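Local coordinates for periplasmic binding protein/LacI transcriptional regulator (Brachyspira murdochii, PDB 4KQC) that probably binds a carbohydrate in the cleft between its two lobes, as the solute-binding component of an ABC transporter, at residues K36-G41 / D56-K61; A133-T136 / K140-I143; T187-A192 / E214-G219; V246-D251 / A300-K305. All blocks are in the same frame, centred on the assembly; numbering follows the deposited sequence.

Overall arrangement
Interaction 1 sits alone in one lobe, where a buried glutamate from helix 48-60 reaches strand 36-40, at the edge of the parallel sheet. The other three belong to the second lobe; the centres of interactions 1 and 2 are 52 Å apart, on opposite sides of the chain's centre. Interactions 2 and 4 reach the same mixed sheet: the first packs a ring on an alanine where strand 141-146 begins, while the second is buried and pairs selenium with an indole and a tyrosine with a backbone carbonyl. Interaction 3, partly buried, joins the loop before helix 191-199 to the first turn of helix 214-223 by aliphatic packing round an amide. That helix leads on to strand 246-250.

Interaction 1. Residues K36-G41 / D56-K61; sequences KISFVG and DSEINK
Val-40 lays its CG2 methyl over the aliphatic part of Glu-58, 4.0 Å from CG, the two side chains crossing at a slant. This joins strand 36-40, at the edge of the parallel sheet, to helix 48-60, which follows it in a beta-alpha-beta crossover: the chain passes strand 6-10 before re-entering the sheet at 66-68, as in the Rossmann-like lobes of periplasmic binding proteins. Two residues back along the strand, Ser-38 faces the same helix. Its hydroxyl lies between the backbone N and the carbonyl carbon (chi1 73°), which turns OG out to Glu-58; the OG to OE1 bond of 2.9 Å is nevertheless weak. The firmer partner of OE1 is the hydroxyl of Tyr-6 on the neighbouring strand, so the carboxylate touches two strands of the sheet at once. A bend at chi2 (-59°) brings the end of Glu-58 round to Ser-38 while its CG stays against the valine. The glutamate is buried, and its second oxygen has a cation for company: Lys-61, one turn further along the chain, closes a salt bridge that would probably keep the acid ionised. Extended beyond CG, that lysine sets NZ 2.8 Å from OE2 of Glu-58, approaching on the syn side and 20° out of the carboxylate plane.

Interaction 2. Residues A133-T136 / K140-I143; sequences AAFT and KAKI
The phenyl ring of Phe-135 turns one face to Ala-141, whose CB stands 3.9 Å from the ring centroid and 22° off the ring normal, a CH-pi contact. The two residues flank the loop that leads from helix 113-133 into strand 141-146, in the second Rossmann-like lobe of the periplasmic binding protein fold. The methyl does not sit over the middle of the ring but is shifted to its rim on the CD1 side, where CD1 and CB are 3.6 Å apart. Near its root the phenylalanine also packs on the backbone, with CB 3.5 Å from Ala-141 N. With CG anti to the carbonyl carbon (chi1 -70°), the ring folds forward across the start of the strand, and it also touches Gln-240 and Asp-241 in a nearby loop. A leucine here would probably lose the flat face offered to the Ala-141 methyl and leave the contact with that loop less complete. Lys-140 behaves differently: its chain is extended beyond CG, and it is the base, CB and CG, that lies near Thr-136 O. CG of Lys-140 comes 3.5 Å from Thr-136 O. The same oxygen receives a bent CA-H...O contact from Lys-140, with CA 3.4 Å from Thr-136 O and an angle of 124° at the hydrogen.

Interaction 3. Residues T187-A192 / E214-G219; sequences TTQNEA and EAMARG. With NO3 (nitrate ion), chain D.
The side-chain oxygen OE1 of Gln-189 takes a hydrogen bond from Asn-213 ND2, while two methyls merely pack beside it: CB of Ala-215 lies 3.6 Å from OE1, and CE of Met-216, a selenomethionine, is a little further off. The glutamine belongs to the loop between strand 179-184 and helix 191-199; Ala-215 and Met-216 lie in the first turn of helix 214-223, and Asn-213 directly precedes it. Both are strand-loop-helix joints of the Rossmann-like second lobe. Gln-189 and Met-216 meet at about a right angle, CG of the glutamine 3.9 Å from CE of the selenomethionine. Bends at chi2 (-56°) and at chi3 swing that methyl out from its helix to the loop. Asn-213 serves both sides, since its OD1 also accepts from Met-216 N. The loop itself is shaped by an ST turn: Asn-190 N donates to Thr-188 OG1 at 3.0 Å and 158°, and the same hydroxyl bonds Asp-193. Put a valine at Thr-188 and the backbone N of Asn-190 would probably lose its acceptor and Asp-193 its hydroxyl partner, leaving the turn freer to shift. A nitrate ion, probably from the crystallisation liquor, occupies the start of helix 191-199, packed against Asn-190 CB. Its O1 takes a nearly straight bond from Ala-192 N, 3.1 Å long with an angle of 165°.

Interaction 4. Residues V246-D251 / A300-K305; sequences VVMGFD and AKWYDK
Met-248, a selenomethionine, leaves strand 246-250 with its CB pointing at the segment 300-305, and from there every further atom meets CH2 of Trp-302. CG comes in the plane of the indole at its edge, 3.8 Å from CH2; SE is also 3.8 Å from CH2, and CE lies 4.1 Å from it. Extended through chi2 (172°) and chi3 (175°), the chain crosses the Trp-302 side chain at about a right angle. SE of Met-248 stands 5.0 Å from the centroid of the six-membered ring of Trp-302, an oblique Met-aromatic contact, and Val-120 of helix 113-133 packs on the same methionine side chain. The indole is steadied at its other end, where NE1 reaches Asp-304 OD2 at 3.0 Å from above the carboxylate plane. Next along the strand, Tyr-303 holds the end of 246-250: its OH donates to Asp-251 O at 2.8 Å, in the carbonyl plane and on a lone pair, with a C=O...donor angle of 140°. The Asp-251 carboxylate bonds Gln-271 and forms a salt bridge to Arg-157. Strand 267-270 runs between the two segments, with 301-303 antiparallel at the sheet's edge. An aspartate just after strand 246-250, bonded to an arginine and a glutamine, is consistent with the sugar pocket of ribose-binding relatives in the type I periplasmic binding protein fold.

Interaction 1. Residues K36-G41 / D56-K61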
loop_
_atom_site.group_PDB
_atom_site.type_symbol
_atom_site.label_atom_id
_atom_site.label_comp_id
_atom_site.label_asym_id
_atom_site.label_seq_id
_atom_site.Cartn_x
_atom_site.Cartn_y
_atom_site.Cartn_z
ATOM N N LYS A 36 -26.606 0.023 10.349
ATOM C CA LYS A 36 -26.074 1.355 10.325
ATOM C C LYS A 36 -24.601 1.307 10.715
ATOM O O LYS A 36 -24.213 0.539 11.611
ATOM C CB LYS A 36 -26.807 2.268 11.333
ATOM C CG LYS A 36 -28.282 2.447 10.995
ATOM C CD LYS A 36 -28.510 3.630 10.068
ATOM C CE LYS A 36 -29.818 3.472 9.319
ATOM N NZ LYS A 36 -30.310 4.759 8.784
ATOM N N ILE A 37 -23.774 2.074 10.010
ATOM C CA ILE A 37 -22.386 2.222 10.384
ATOM C C ILE A 37 -22.012 3.671 10.672
ATOM O O ILE A 37 -22.634 4.613 10.164
ATOM C CB ILE A 37 -21.410 1.670 9.310
ATOM C CG1 ILE A 37 -21.462 2.469 8.000
ATOM C CG2 ILE A 37 -21.604 0.163 9.145
ATOM C CD1 ILE A 37 -20.381 2.069 6.999
ATOM N N SER A 38 -21.015 3.840 11.522
ATOM C CA SER A 38 -20.235 5.035 11.618
ATOM C C SER A 38 -19.013 4.867 10.720
ATOM O O SER A 38 -18.589 3.733 10.438
ATOM C CB SER A 38 -19.860 5.289 13.104
ATOM O OG SER A 38 -18.846 4.347 13.513
ATOM N N PHE A 39 -18.493 5.920 10.128
ATOM C CA PHE A 39 -17.265 5.777 9.336
ATOM C C PHE A 39 -16.400 6.963 9.699
ATOM O O PHE A 39 -16.627 8.043 9.203
ATOM C CB PHE A 39 -17.543 5.708 7.823
ATOM C CG PHE A 39 -16.343 5.224 7.006
ATOM C CD1 PHE A 39 -15.334 6.101 6.600
ATOM C CD2 PHE A 39 -16.269 3.904 6.614
ATOM C CE1 PHE A 39 -14.270 5.647 5.835
ATOM C CE2 PHE A 39 -15.173 3.411 5.904
ATOM C CZ PHE A 39 -14.169 4.296 5.491
ATOM N N VAL A 40 -15.509 6.776 10.662
ATOM C CA VAL A 40 -14.875 7.879 11.341
ATOM C C VAL A 40 -13.363 7.753 11.286
ATOM O O VAL A 40 -12.798 6.685 11.608
ATOM C CB VAL A 40 -15.298 8.016 12.845
ATOM C CG1 VAL A 40 -16.761 8.313 12.905
ATOM C CG2 VAL A 40 -14.954 6.804 13.716
ATOM N N GLY A 41 -12.692 8.881 11.040
ATOM C CA GLY A 41 -11.226 8.839 11.006
ATOM C C GLY A 41 -10.613 10.202 11.229
ATOM O O GLY A 41 -11.311 11.226 11.214
ATOM N N ASP A 56 -12.014 5.107 21.070
ATOM C CA ASP A 56 -12.632 5.084 22.371
ATOM C C ASP A 56 -14.080 5.479 22.398
ATOM O O ASP A 56 -14.887 4.828 23.079
ATOM C CB ASP A 56 -11.881 6.017 23.302
ATOM C CG ASP A 56 -10.589 5.348 23.860
ATOM O OD1 ASP A 56 -10.591 4.110 24.052
ATOM O OD2 ASP A 56 -9.610 6.060 24.175
ATOM N N SER A 57 -14.389 6.589 21.725
ATOM C CA SER A 57 -15.755 7.057 21.614
ATOM C C SER A 57 -16.696 6.006 21.010
ATOM O O SER A 57 -17.807 5.804 21.482
ATOM C CB SER A 57 -15.760 8.405 20.852
ATOM O OG SER A 57 -15.177 9.454 21.671
ATOM N N GLU A 58 -16.241 5.279 19.990
ATOM C CA GLU A 58 -17.027 4.260 19.370
ATOM C C GLU A 58 -17.180 3.028 20.304
ATOM O O GLU A 58 -18.253 2.431 20.349
ATOM C CB GLU A 58 -16.396 3.853 18.016
ATOM C CG GLU A 58 -16.510 4.921 16.942
ATOM C CD GLU A 58 -17.962 5.294 16.631
ATOM O OE1 GLU A 58 -18.744 4.385 16.374
ATOM O OE2 GLU A 58 -18.393 6.486 16.747
ATOM N N ILE A 59 -16.127 2.673 21.016
ATOM C CA ILE A 59 -16.204 1.551 21.949
ATOM C C ILE A 59 -17.305 1.858 22.987
ATOM O O ILE A 59 -18.106 0.997 23.364
ATOM C CB ILE A 59 -14.854 1.320 22.648
ATOM C CG1 ILE A 59 -13.798 0.823 21.678
ATOM C CG2 ILE A 59 -15.047 0.319 23.782
ATOM C CD1 ILE A 59 -12.393 0.878 22.189
ATOM N N ASN A 60 -17.310 3.074 23.486
ATOM C CA ASN A 60 -18.266 3.481 24.473
ATOM C C ASN A 60 -19.726 3.365 24.075
ATOM O O ASN A 60 -20.618 3.272 24.953
ATOM C CB ASN A 60 -17.984 4.935 24.917
ATOM C CG ASN A 60 -16.685 5.116 25.655
ATOM O OD1 ASN A 60 -16.069 4.173 26.074
ATOM N ND2 ASN A 60 -16.237 6.346 25.738
ATOM N N LYS A 61 -20.008 3.378 22.765
ATOM C CA LYS A 61 -21.351 3.161 22.201
ATOM C C LYS A 61 -21.906 1.746 22.279
ATOM O O LYS A 61 -23.099 1.512 21.893
ATOM C CB LYS A 61 -21.390 3.623 20.752
ATOM C CG LYS A 61 -21.081 5.111 20.597
ATOM C CD LYS A 61 -21.181 5.516 19.123
ATOM C CE LYS A 61 -20.941 6.991 18.918
ATOM N NZ LYS A 61 -20.947 7.319 17.469
#

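Interaction 2. Residues A133-T136 / K140-I143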
loop_
_atom_site.group_PDB
_atom_site.type_symbol
_atom_site.label_atom_id
_atom_site.label_comp_id
_atom_site.label_asym_id
_atom_site.label_seq_id
_atom_site.Cartn_x
_atom_site.Cartn_y
_atom_site.Cartn_z
ATOM N N ALA A 133 21.921 -8.769 -17.411
ATOM C CA ALA A 133 22.880 -9.769 -17.891
ATOM C C ALA A 133 24.204 -9.160 -18.372
ATOM O O ALA A 133 25.237 -9.836 -18.318
ATOM C CB ALA A 133 22.243 -10.564 -18.987
ATOM N N ALA A 134 24.170 -7.902 -18.812
ATOM C CA ALA A 134 25.367 -7.102 -19.105
ATOM C C ALA A 134 26.294 -6.731 -17.963
ATOM O O ALA A 134 27.435 -6.296 -18.208
ATOM C CB ALA A 134 24.997 -5.835 -19.862
ATOM N N PHE A 135 25.826 -6.832 -16.725
ATOM C CA PHE A 135 26.640 -6.518 -15.565
ATOM C C PHE A 135 27.437 -7.732 -15.116
ATOM O O PHE A 135 27.383 -8.800 -15.762
ATOM C CB PHE A 135 25.770 -5.906 -14.459
ATOM C CG PHE A 135 25.317 -4.551 -14.829
ATOM C CD1 PHE A 135 24.249 -4.370 -15.656
ATOM C CD2 PHE A 135 25.973 -3.433 -14.330
ATOM C CE1 PHE A 135 23.849 -3.092 -16.043
ATOM C CE2 PHE A 135 25.590 -2.163 -14.712
ATOM C CZ PHE A 135 24.497 -1.999 -15.563
ATOM N N THR A 136 28.216 -7.547 -14.076
ATOM C CA THR A 136 29.086 -8.621 -13.592
ATOM C C THR A 136 29.072 -8.695 -12.107
ATOM O O THR A 136 28.601 -7.798 -11.408
ATOM C CB THR A 136 30.549 -8.398 -14.047
ATOM O OG1 THR A 136 31.076 -7.174 -13.485
ATOM C CG2 THR A 136 30.678 -8.340 -15.541
ATOM N N LYS A 140 27.796 -4.915 -10.065
ATOM C CA LYS A 140 26.443 -5.472 -10.157
ATOM C C LYS A 140 25.460 -4.408 -10.590
ATOM O O LYS A 140 25.615 -3.221 -10.217
ATOM C CB LYS A 140 26.044 -6.037 -8.834
ATOM C CG LYS A 140 26.896 -7.214 -8.387
ATOM C CD LYS A 140 26.417 -7.771 -7.094
ATOM C CE LYS A 140 27.314 -8.956 -6.727
ATOM N NZ LYS A 140 26.653 -9.731 -5.660
ATOM N N ALA A 141 24.455 -4.790 -11.370
ATOM C CA ALA A 141 23.291 -3.924 -11.613
ATOM C C ALA A 141 22.562 -3.665 -10.319
ATOM O O ALA A 141 22.261 -4.594 -9.546
ATOM C CB ALA A 141 22.321 -4.581 -12.581
ATOM N N LYS A 142 22.139 -2.419 -10.114
ATOM C CA LYS A 142 21.448 -2.034 -8.891
ATOM C C LYS A 142 19.979 -1.734 -9.131
ATOM O O LYS A 142 19.646 -1.059 -10.085
ATOM C CB LYS A 142 22.118 -0.797 -8.286
ATOM C CG LYS A 142 23.625 -0.906 -8.103
ATOM C CD LYS A 142 23.978 -2.090 -7.210
ATOM C CE LYS A 142 25.352 -1.923 -6.581
ATOM N NZ LYS A 142 26.437 -1.930 -7.594
ATOM N N ILE A 143 19.137 -2.264 -8.270
ATOM C CA ILE A 143 17.724 -1.922 -8.209
ATOM C C ILE A 143 17.408 -1.393 -6.794
ATOM O O ILE A 143 17.685 -2.062 -5.787
ATOM C CB ILE A 143 16.836 -3.113 -8.535
ATOM C CG1 ILE A 143 17.119 -3.626 -9.979
ATOM C CG2 ILE A 143 15.374 -2.733 -8.373
ATOM C CD1 ILE A 143 18.067 -4.809 -10.086
#

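Interaction 3. Residues T187-A192 / E214-G219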
loop_
_atom_site.group_PDB
_atom_site.type_symbol
_atom_site.label_atom_id
_atom_site.label_comp_id
_atom_site.label_asym_id
_atom_site.label_seq_id
_atom_site.Cartn_x
_atom_site.Cartn_y
_atom_site.Cartn_z
ATOM N N THR A 187 13.939 8.557 6.392
ATOM C CA THR A 187 13.814 8.740 7.848
ATOM C C THR A 187 12.396 9.113 8.250
ATOM O O THR A 187 11.955 8.800 9.348
ATOM C CB THR A 187 14.884 9.707 8.395
ATOM O OG1 THR A 187 14.859 9.687 9.847
ATOM C CG2 THR A 187 14.699 11.126 7.850
ATOM N N THR A 188 11.669 9.751 7.332
ATOM C CA THR A 188 10.211 9.911 7.445
ATOM C C THR A 188 9.590 9.797 6.065
ATOM O O THR A 188 10.317 9.744 5.041
ATOM C CB THR A 188 9.779 11.318 8.010
ATOM O OG1 THR A 188 10.031 12.350 7.030
ATOM C CG2 THR A 188 10.445 11.690 9.324
ATOM N N GLN A 189 8.263 9.843 5.991
ATOM C CA GLN A 189 7.581 9.854 4.688
ATOM C C GLN A 189 7.330 11.281 4.190
ATOM O O GLN A 189 6.507 11.476 3.324
ATOM C CB GLN A 189 6.279 9.068 4.792
ATOM C CG GLN A 189 6.505 7.540 5.034
ATOM C CD GLN A 189 5.231 6.770 4.884
ATOM O OE1 GLN A 189 4.623 6.774 3.793
ATOM N NE2 GLN A 189 4.757 6.171 5.977
ATOM N N ASN A 190 8.023 12.257 4.783
ATOM C CA ASN A 190 7.908 13.641 4.319
ATOM C C ASN A 190 8.752 13.860 3.075
ATOM O O ASN A 190 9.689 13.134 2.756
ATOM C CB ASN A 190 8.258 14.616 5.432
ATOM C CG ASN A 190 7.356 14.425 6.642
ATOM O OD1 ASN A 190 6.169 14.251 6.482
ATOM N ND2 ASN A 190 7.907 14.463 7.835
ATOM N N GLU A 191 8.394 14.931 2.378
ATOM C CA GLU A 191 8.957 15.266 1.047
ATOM C C GLU A 191 10.454 15.363 0.951
ATOM O O GLU A 191 11.065 14.730 0.056
ATOM C CB GLU A 191 8.334 16.617 0.630
ATOM C CG GLU A 191 8.878 17.277 -0.618
ATOM C CD GLU A 191 8.215 18.619 -0.863
ATOM O OE1 GLU A 191 8.607 19.664 -0.268
ATOM O OE2 GLU A 191 7.269 18.593 -1.653
ATOM N N ALA A 192 11.078 16.133 1.833
ATOM C CA ALA A 192 12.504 16.293 1.734
ATOM C C ALA A 192 13.195 14.994 2.036
ATOM O O ALA A 192 14.199 14.710 1.437
ATOM C CB ALA A 192 13.037 17.360 2.674
ATOM N N GLU A 214 2.434 5.702 -2.320
ATOM C CA GLU A 214 2.228 6.995 -2.944
ATOM C C GLU A 214 3.197 8.102 -2.469
ATOM O O GLU A 214 3.671 8.927 -3.243
ATOM C CB GLU A 214 0.764 7.412 -2.670
ATOM C CG GLU A 214 0.400 8.686 -3.322
ATOM C CD GLU A 214 -1.056 9.118 -2.926
ATOM O OE1 GLU A 214 -1.799 8.379 -2.234
ATOM O OE2 GLU A 214 -1.391 10.238 -3.314
ATOM N N ALA A 215 3.538 8.104 -1.180
ATOM C CA ALA A 215 4.448 9.089 -0.644
ATOM C C ALA A 215 5.806 8.902 -1.288
ATOM O O ALA A 215 6.453 9.861 -1.621
ATOM C CB ALA A 215 4.569 8.925 0.853
HETATM N N MSE A 216 6.255 7.657 -1.447
HETATM C CA MSE A 216 7.496 7.420 -2.173
HETATM C C MSE A 216 7.457 7.977 -3.567
HETATM O O MSE A 216 8.451 8.568 -4.026
HETATM C CB MSE A 216 7.875 5.941 -2.215
HETATM C CG MSE A 216 8.020 5.139 -0.937
HETATM SE SE MSE A 216 9.307 5.903 0.332
HETATM C CE MSE A 216 8.055 6.842 1.535
ATOM N N ALA A 217 6.354 7.743 -4.278
ATOM C CA ALA A 217 6.210 8.264 -5.649
ATOM C C ALA A 217 6.252 9.790 -5.671
ATOM O O ALA A 217 6.955 10.374 -6.495
ATOM C CB ALA A 217 4.946 7.759 -6.261
ATOM N N ARG A 218 5.566 10.439 -4.738
ATOM C CA ARG A 218 5.654 11.927 -4.681
ATOM C C ARG A 218 7.072 12.418 -4.478
ATOM O O ARG A 218 7.483 13.341 -5.132
ATOM C CB ARG A 218 4.757 12.522 -3.586
ATOM C CG ARG A 218 3.283 12.606 -3.868
ATOM C CD ARG A 218 2.649 13.708 -2.966
ATOM N NE ARG A 218 2.936 13.515 -1.541
ATOM C CZ ARG A 218 2.403 12.564 -0.758
ATOM N NH1 ARG A 218 1.500 11.687 -1.212
ATOM N NH2 ARG A 218 2.749 12.504 0.521
ATOM N N GLY A 219 7.818 11.847 -3.533
ATOM C CA GLY A 219 9.188 12.207 -3.296
ATOM C C GLY A 219 10.049 11.976 -4.486
ATOM O O GLY A 219 10.915 12.776 -4.842
HETATM N N NO3 D . 10.538 16.994 5.362
HETATM O O1 NO3 D . 9.848 17.389 4.440
HETATM O O2 NO3 D . 10.525 17.698 6.560
HETATM O O3 NO3 D . 11.323 15.845 5.222
#

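Interaction 4. Residues V246-D251 / A300-K305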
loop_
_atom_site.group_PDB
_atom_site.type_symbol
_atom_site.label_atom_id
_atom_site.label_comp_id
_atom_site.label_asym_id
_atom_site.label_seq_id
_atom_site.Cartn_x
_atom_site.Cartn_y
_atom_site.Cartn_z
ATOM N N VAL A 246 13.867 2.397 -15.045
ATOM C CA VAL A 246 12.603 1.662 -14.927
ATOM C C VAL A 246 12.069 1.844 -13.527
ATOM O O VAL A 246 12.627 1.326 -12.587
ATOM C CB VAL A 246 12.746 0.157 -15.235
ATOM C CG1 VAL A 246 11.395 -0.538 -15.124
ATOM C CG2 VAL A 246 13.350 -0.012 -16.639
ATOM N N VAL A 247 11.005 2.612 -13.437
ATOM C CA VAL A 247 10.441 2.996 -12.152
ATOM C C VAL A 247 9.007 2.470 -12.059
ATOM O O VAL A 247 8.227 2.647 -12.993
ATOM C CB VAL A 247 10.496 4.522 -11.979
ATOM C CG1 VAL A 247 9.923 4.938 -10.624
ATOM C CG2 VAL A 247 11.919 5.063 -12.184
HETATM N N MSE A 248 8.674 1.804 -10.968
HETATM C CA MSE A 248 7.337 1.188 -10.759
HETATM C C MSE A 248 6.881 1.525 -9.355
HETATM O O MSE A 248 7.698 1.486 -8.444
HETATM C CB MSE A 248 7.389 -0.339 -11.019
HETATM C CG MSE A 248 7.727 -0.561 -12.499
HETATM SE SE MSE A 248 8.036 -2.476 -12.722
HETATM C CE MSE A 248 8.233 -2.318 -14.664
ATOM N N GLY A 249 5.573 1.673 -9.177
ATOM C CA GLY A 249 5.018 2.054 -7.896
ATOM C C GLY A 249 3.900 1.201 -7.354
ATOM O O GLY A 249 3.663 0.087 -7.753
ATOM N N PHE A 250 3.178 1.801 -6.450
ATOM C CA PHE A 250 2.146 1.152 -5.654
ATOM C C PHE A 250 1.103 2.234 -5.298
ATOM O O PHE A 250 1.426 3.439 -5.042
ATOM C CB PHE A 250 2.809 0.635 -4.387
ATOM C CG PHE A 250 2.170 -0.559 -3.757
ATOM C CD1 PHE A 250 0.836 -0.533 -3.329
ATOM C CD2 PHE A 250 2.913 -1.699 -3.593
ATOM C CE1 PHE A 250 0.278 -1.668 -2.743
ATOM C CE2 PHE A 250 2.368 -2.829 -3.013
ATOM C CZ PHE A 250 1.018 -2.792 -2.589
ATOM N N ASP A 251 -0.166 1.831 -5.313
ATOM C CA ASP A 251 -1.297 2.723 -5.114
ATOM C C ASP A 251 -1.414 3.751 -6.254
ATOM O O ASP A 251 -1.004 3.414 -7.358
ATOM C CB ASP A 251 -1.236 3.353 -3.709
ATOM C CG ASP A 251 -1.475 2.322 -2.603
ATOM O OD1 ASP A 251 -2.320 1.447 -2.801
ATOM O OD2 ASP A 251 -0.824 2.418 -1.509
ATOM N N ALA A 300 -4.710 -7.256 -5.697
ATOM C CA ALA A 300 -4.110 -6.098 -6.279
ATOM C C ALA A 300 -3.957 -6.335 -7.761
ATOM O O ALA A 300 -3.976 -7.483 -8.172
ATOM C CB ALA A 300 -2.773 -5.820 -5.613
ATOM N N LYS A 301 -3.904 -5.251 -8.545
ATOM C CA LYS A 301 -3.864 -5.355 -9.996
ATOM C C LYS A 301 -2.816 -4.386 -10.538
ATOM O O LYS A 301 -2.672 -3.247 -10.011
ATOM C CB LYS A 301 -5.197 -4.985 -10.628
ATOM C CG LYS A 301 -6.323 -5.994 -10.473
ATOM C CD LYS A 301 -7.481 -5.520 -11.348
ATOM C CE LYS A 301 -8.654 -6.473 -11.387
ATOM N NZ LYS A 301 -8.187 -7.852 -11.615
ATOM N N TRP A 302 -2.082 -4.866 -11.546
ATOM C CA TRP A 302 -1.143 -4.004 -12.263
ATOM C C TRP A 302 -1.923 -3.045 -13.138
ATOM O O TRP A 302 -2.862 -3.450 -13.840
ATOM C CB TRP A 302 -0.240 -4.877 -13.152
ATOM C CG TRP A 302 0.709 -4.136 -14.004
ATOM C CD1 TRP A 302 0.607 -3.887 -15.330
ATOM C CD2 TRP A 302 1.936 -3.511 -13.559
ATOM N NE1 TRP A 302 1.721 -3.193 -15.761
ATOM C CE2 TRP A 302 2.533 -2.917 -14.695
ATOM C CE3 TRP A 302 2.579 -3.400 -12.321
ATOM C CZ2 TRP A 302 3.777 -2.271 -14.640
ATOM C CZ3 TRP A 302 3.774 -2.729 -12.272
ATOM C CH2 TRP A 302 4.359 -2.168 -13.419
ATOM N N TYR A 303 -1.455 -1.818 -13.195
ATOM C CA TYR A 303 -1.978 -0.807 -14.121
ATOM C C TYR A 303 -0.814 -0.020 -14.736
ATOM O O TYR A 303 0.272 0.153 -14.111
ATOM C CB TYR A 303 -3.041 0.037 -13.508
ATOM C CG TYR A 303 -2.551 1.116 -12.570
ATOM C CD1 TYR A 303 -2.282 0.806 -11.252
ATOM C CD2 TYR A 303 -2.425 2.420 -13.002
ATOM C CE1 TYR A 303 -1.903 1.768 -10.401
ATOM C CE2 TYR A 303 -2.004 3.413 -12.130
ATOM C CZ TYR A 303 -1.731 3.057 -10.850
ATOM O OH TYR A 303 -1.305 4.067 -10.019
ATOM N N ASP A 304 -1.054 0.426 -15.968
ATOM C CA ASP A 304 -0.045 1.088 -16.756
ATOM C C ASP A 304 -0.765 1.905 -17.817
ATOM O O ASP A 304 -1.980 2.010 -17.783
ATOM C CB ASP A 304 1.002 0.083 -17.271
ATOM C CG ASP A 304 0.439 -0.943 -18.266
ATOM O OD1 ASP A 304 -0.680 -0.742 -18.771
ATOM O OD2 ASP A 304 1.127 -1.978 -18.467
ATOM N N LYS A 305 -0.011 2.432 -18.762
ATOM C CA LYS A 305 -0.601 3.317 -19.776
ATOM C C LYS A 305 -1.630 2.601 -20.590
ATOM O O LYS A 305 -2.608 3.215 -21.022
ATOM C CB LYS A 305 0.460 3.837 -20.720
ATOM C CG LYS A 305 1.072 5.115 -20.254
ATOM C CD LYS A 305 1.838 5.815 -21.393
ATOM C CE LYS A 305 1.048 6.962 -22.027
ATOM N NZ LYS A 305 0.019 6.594 -23.032
#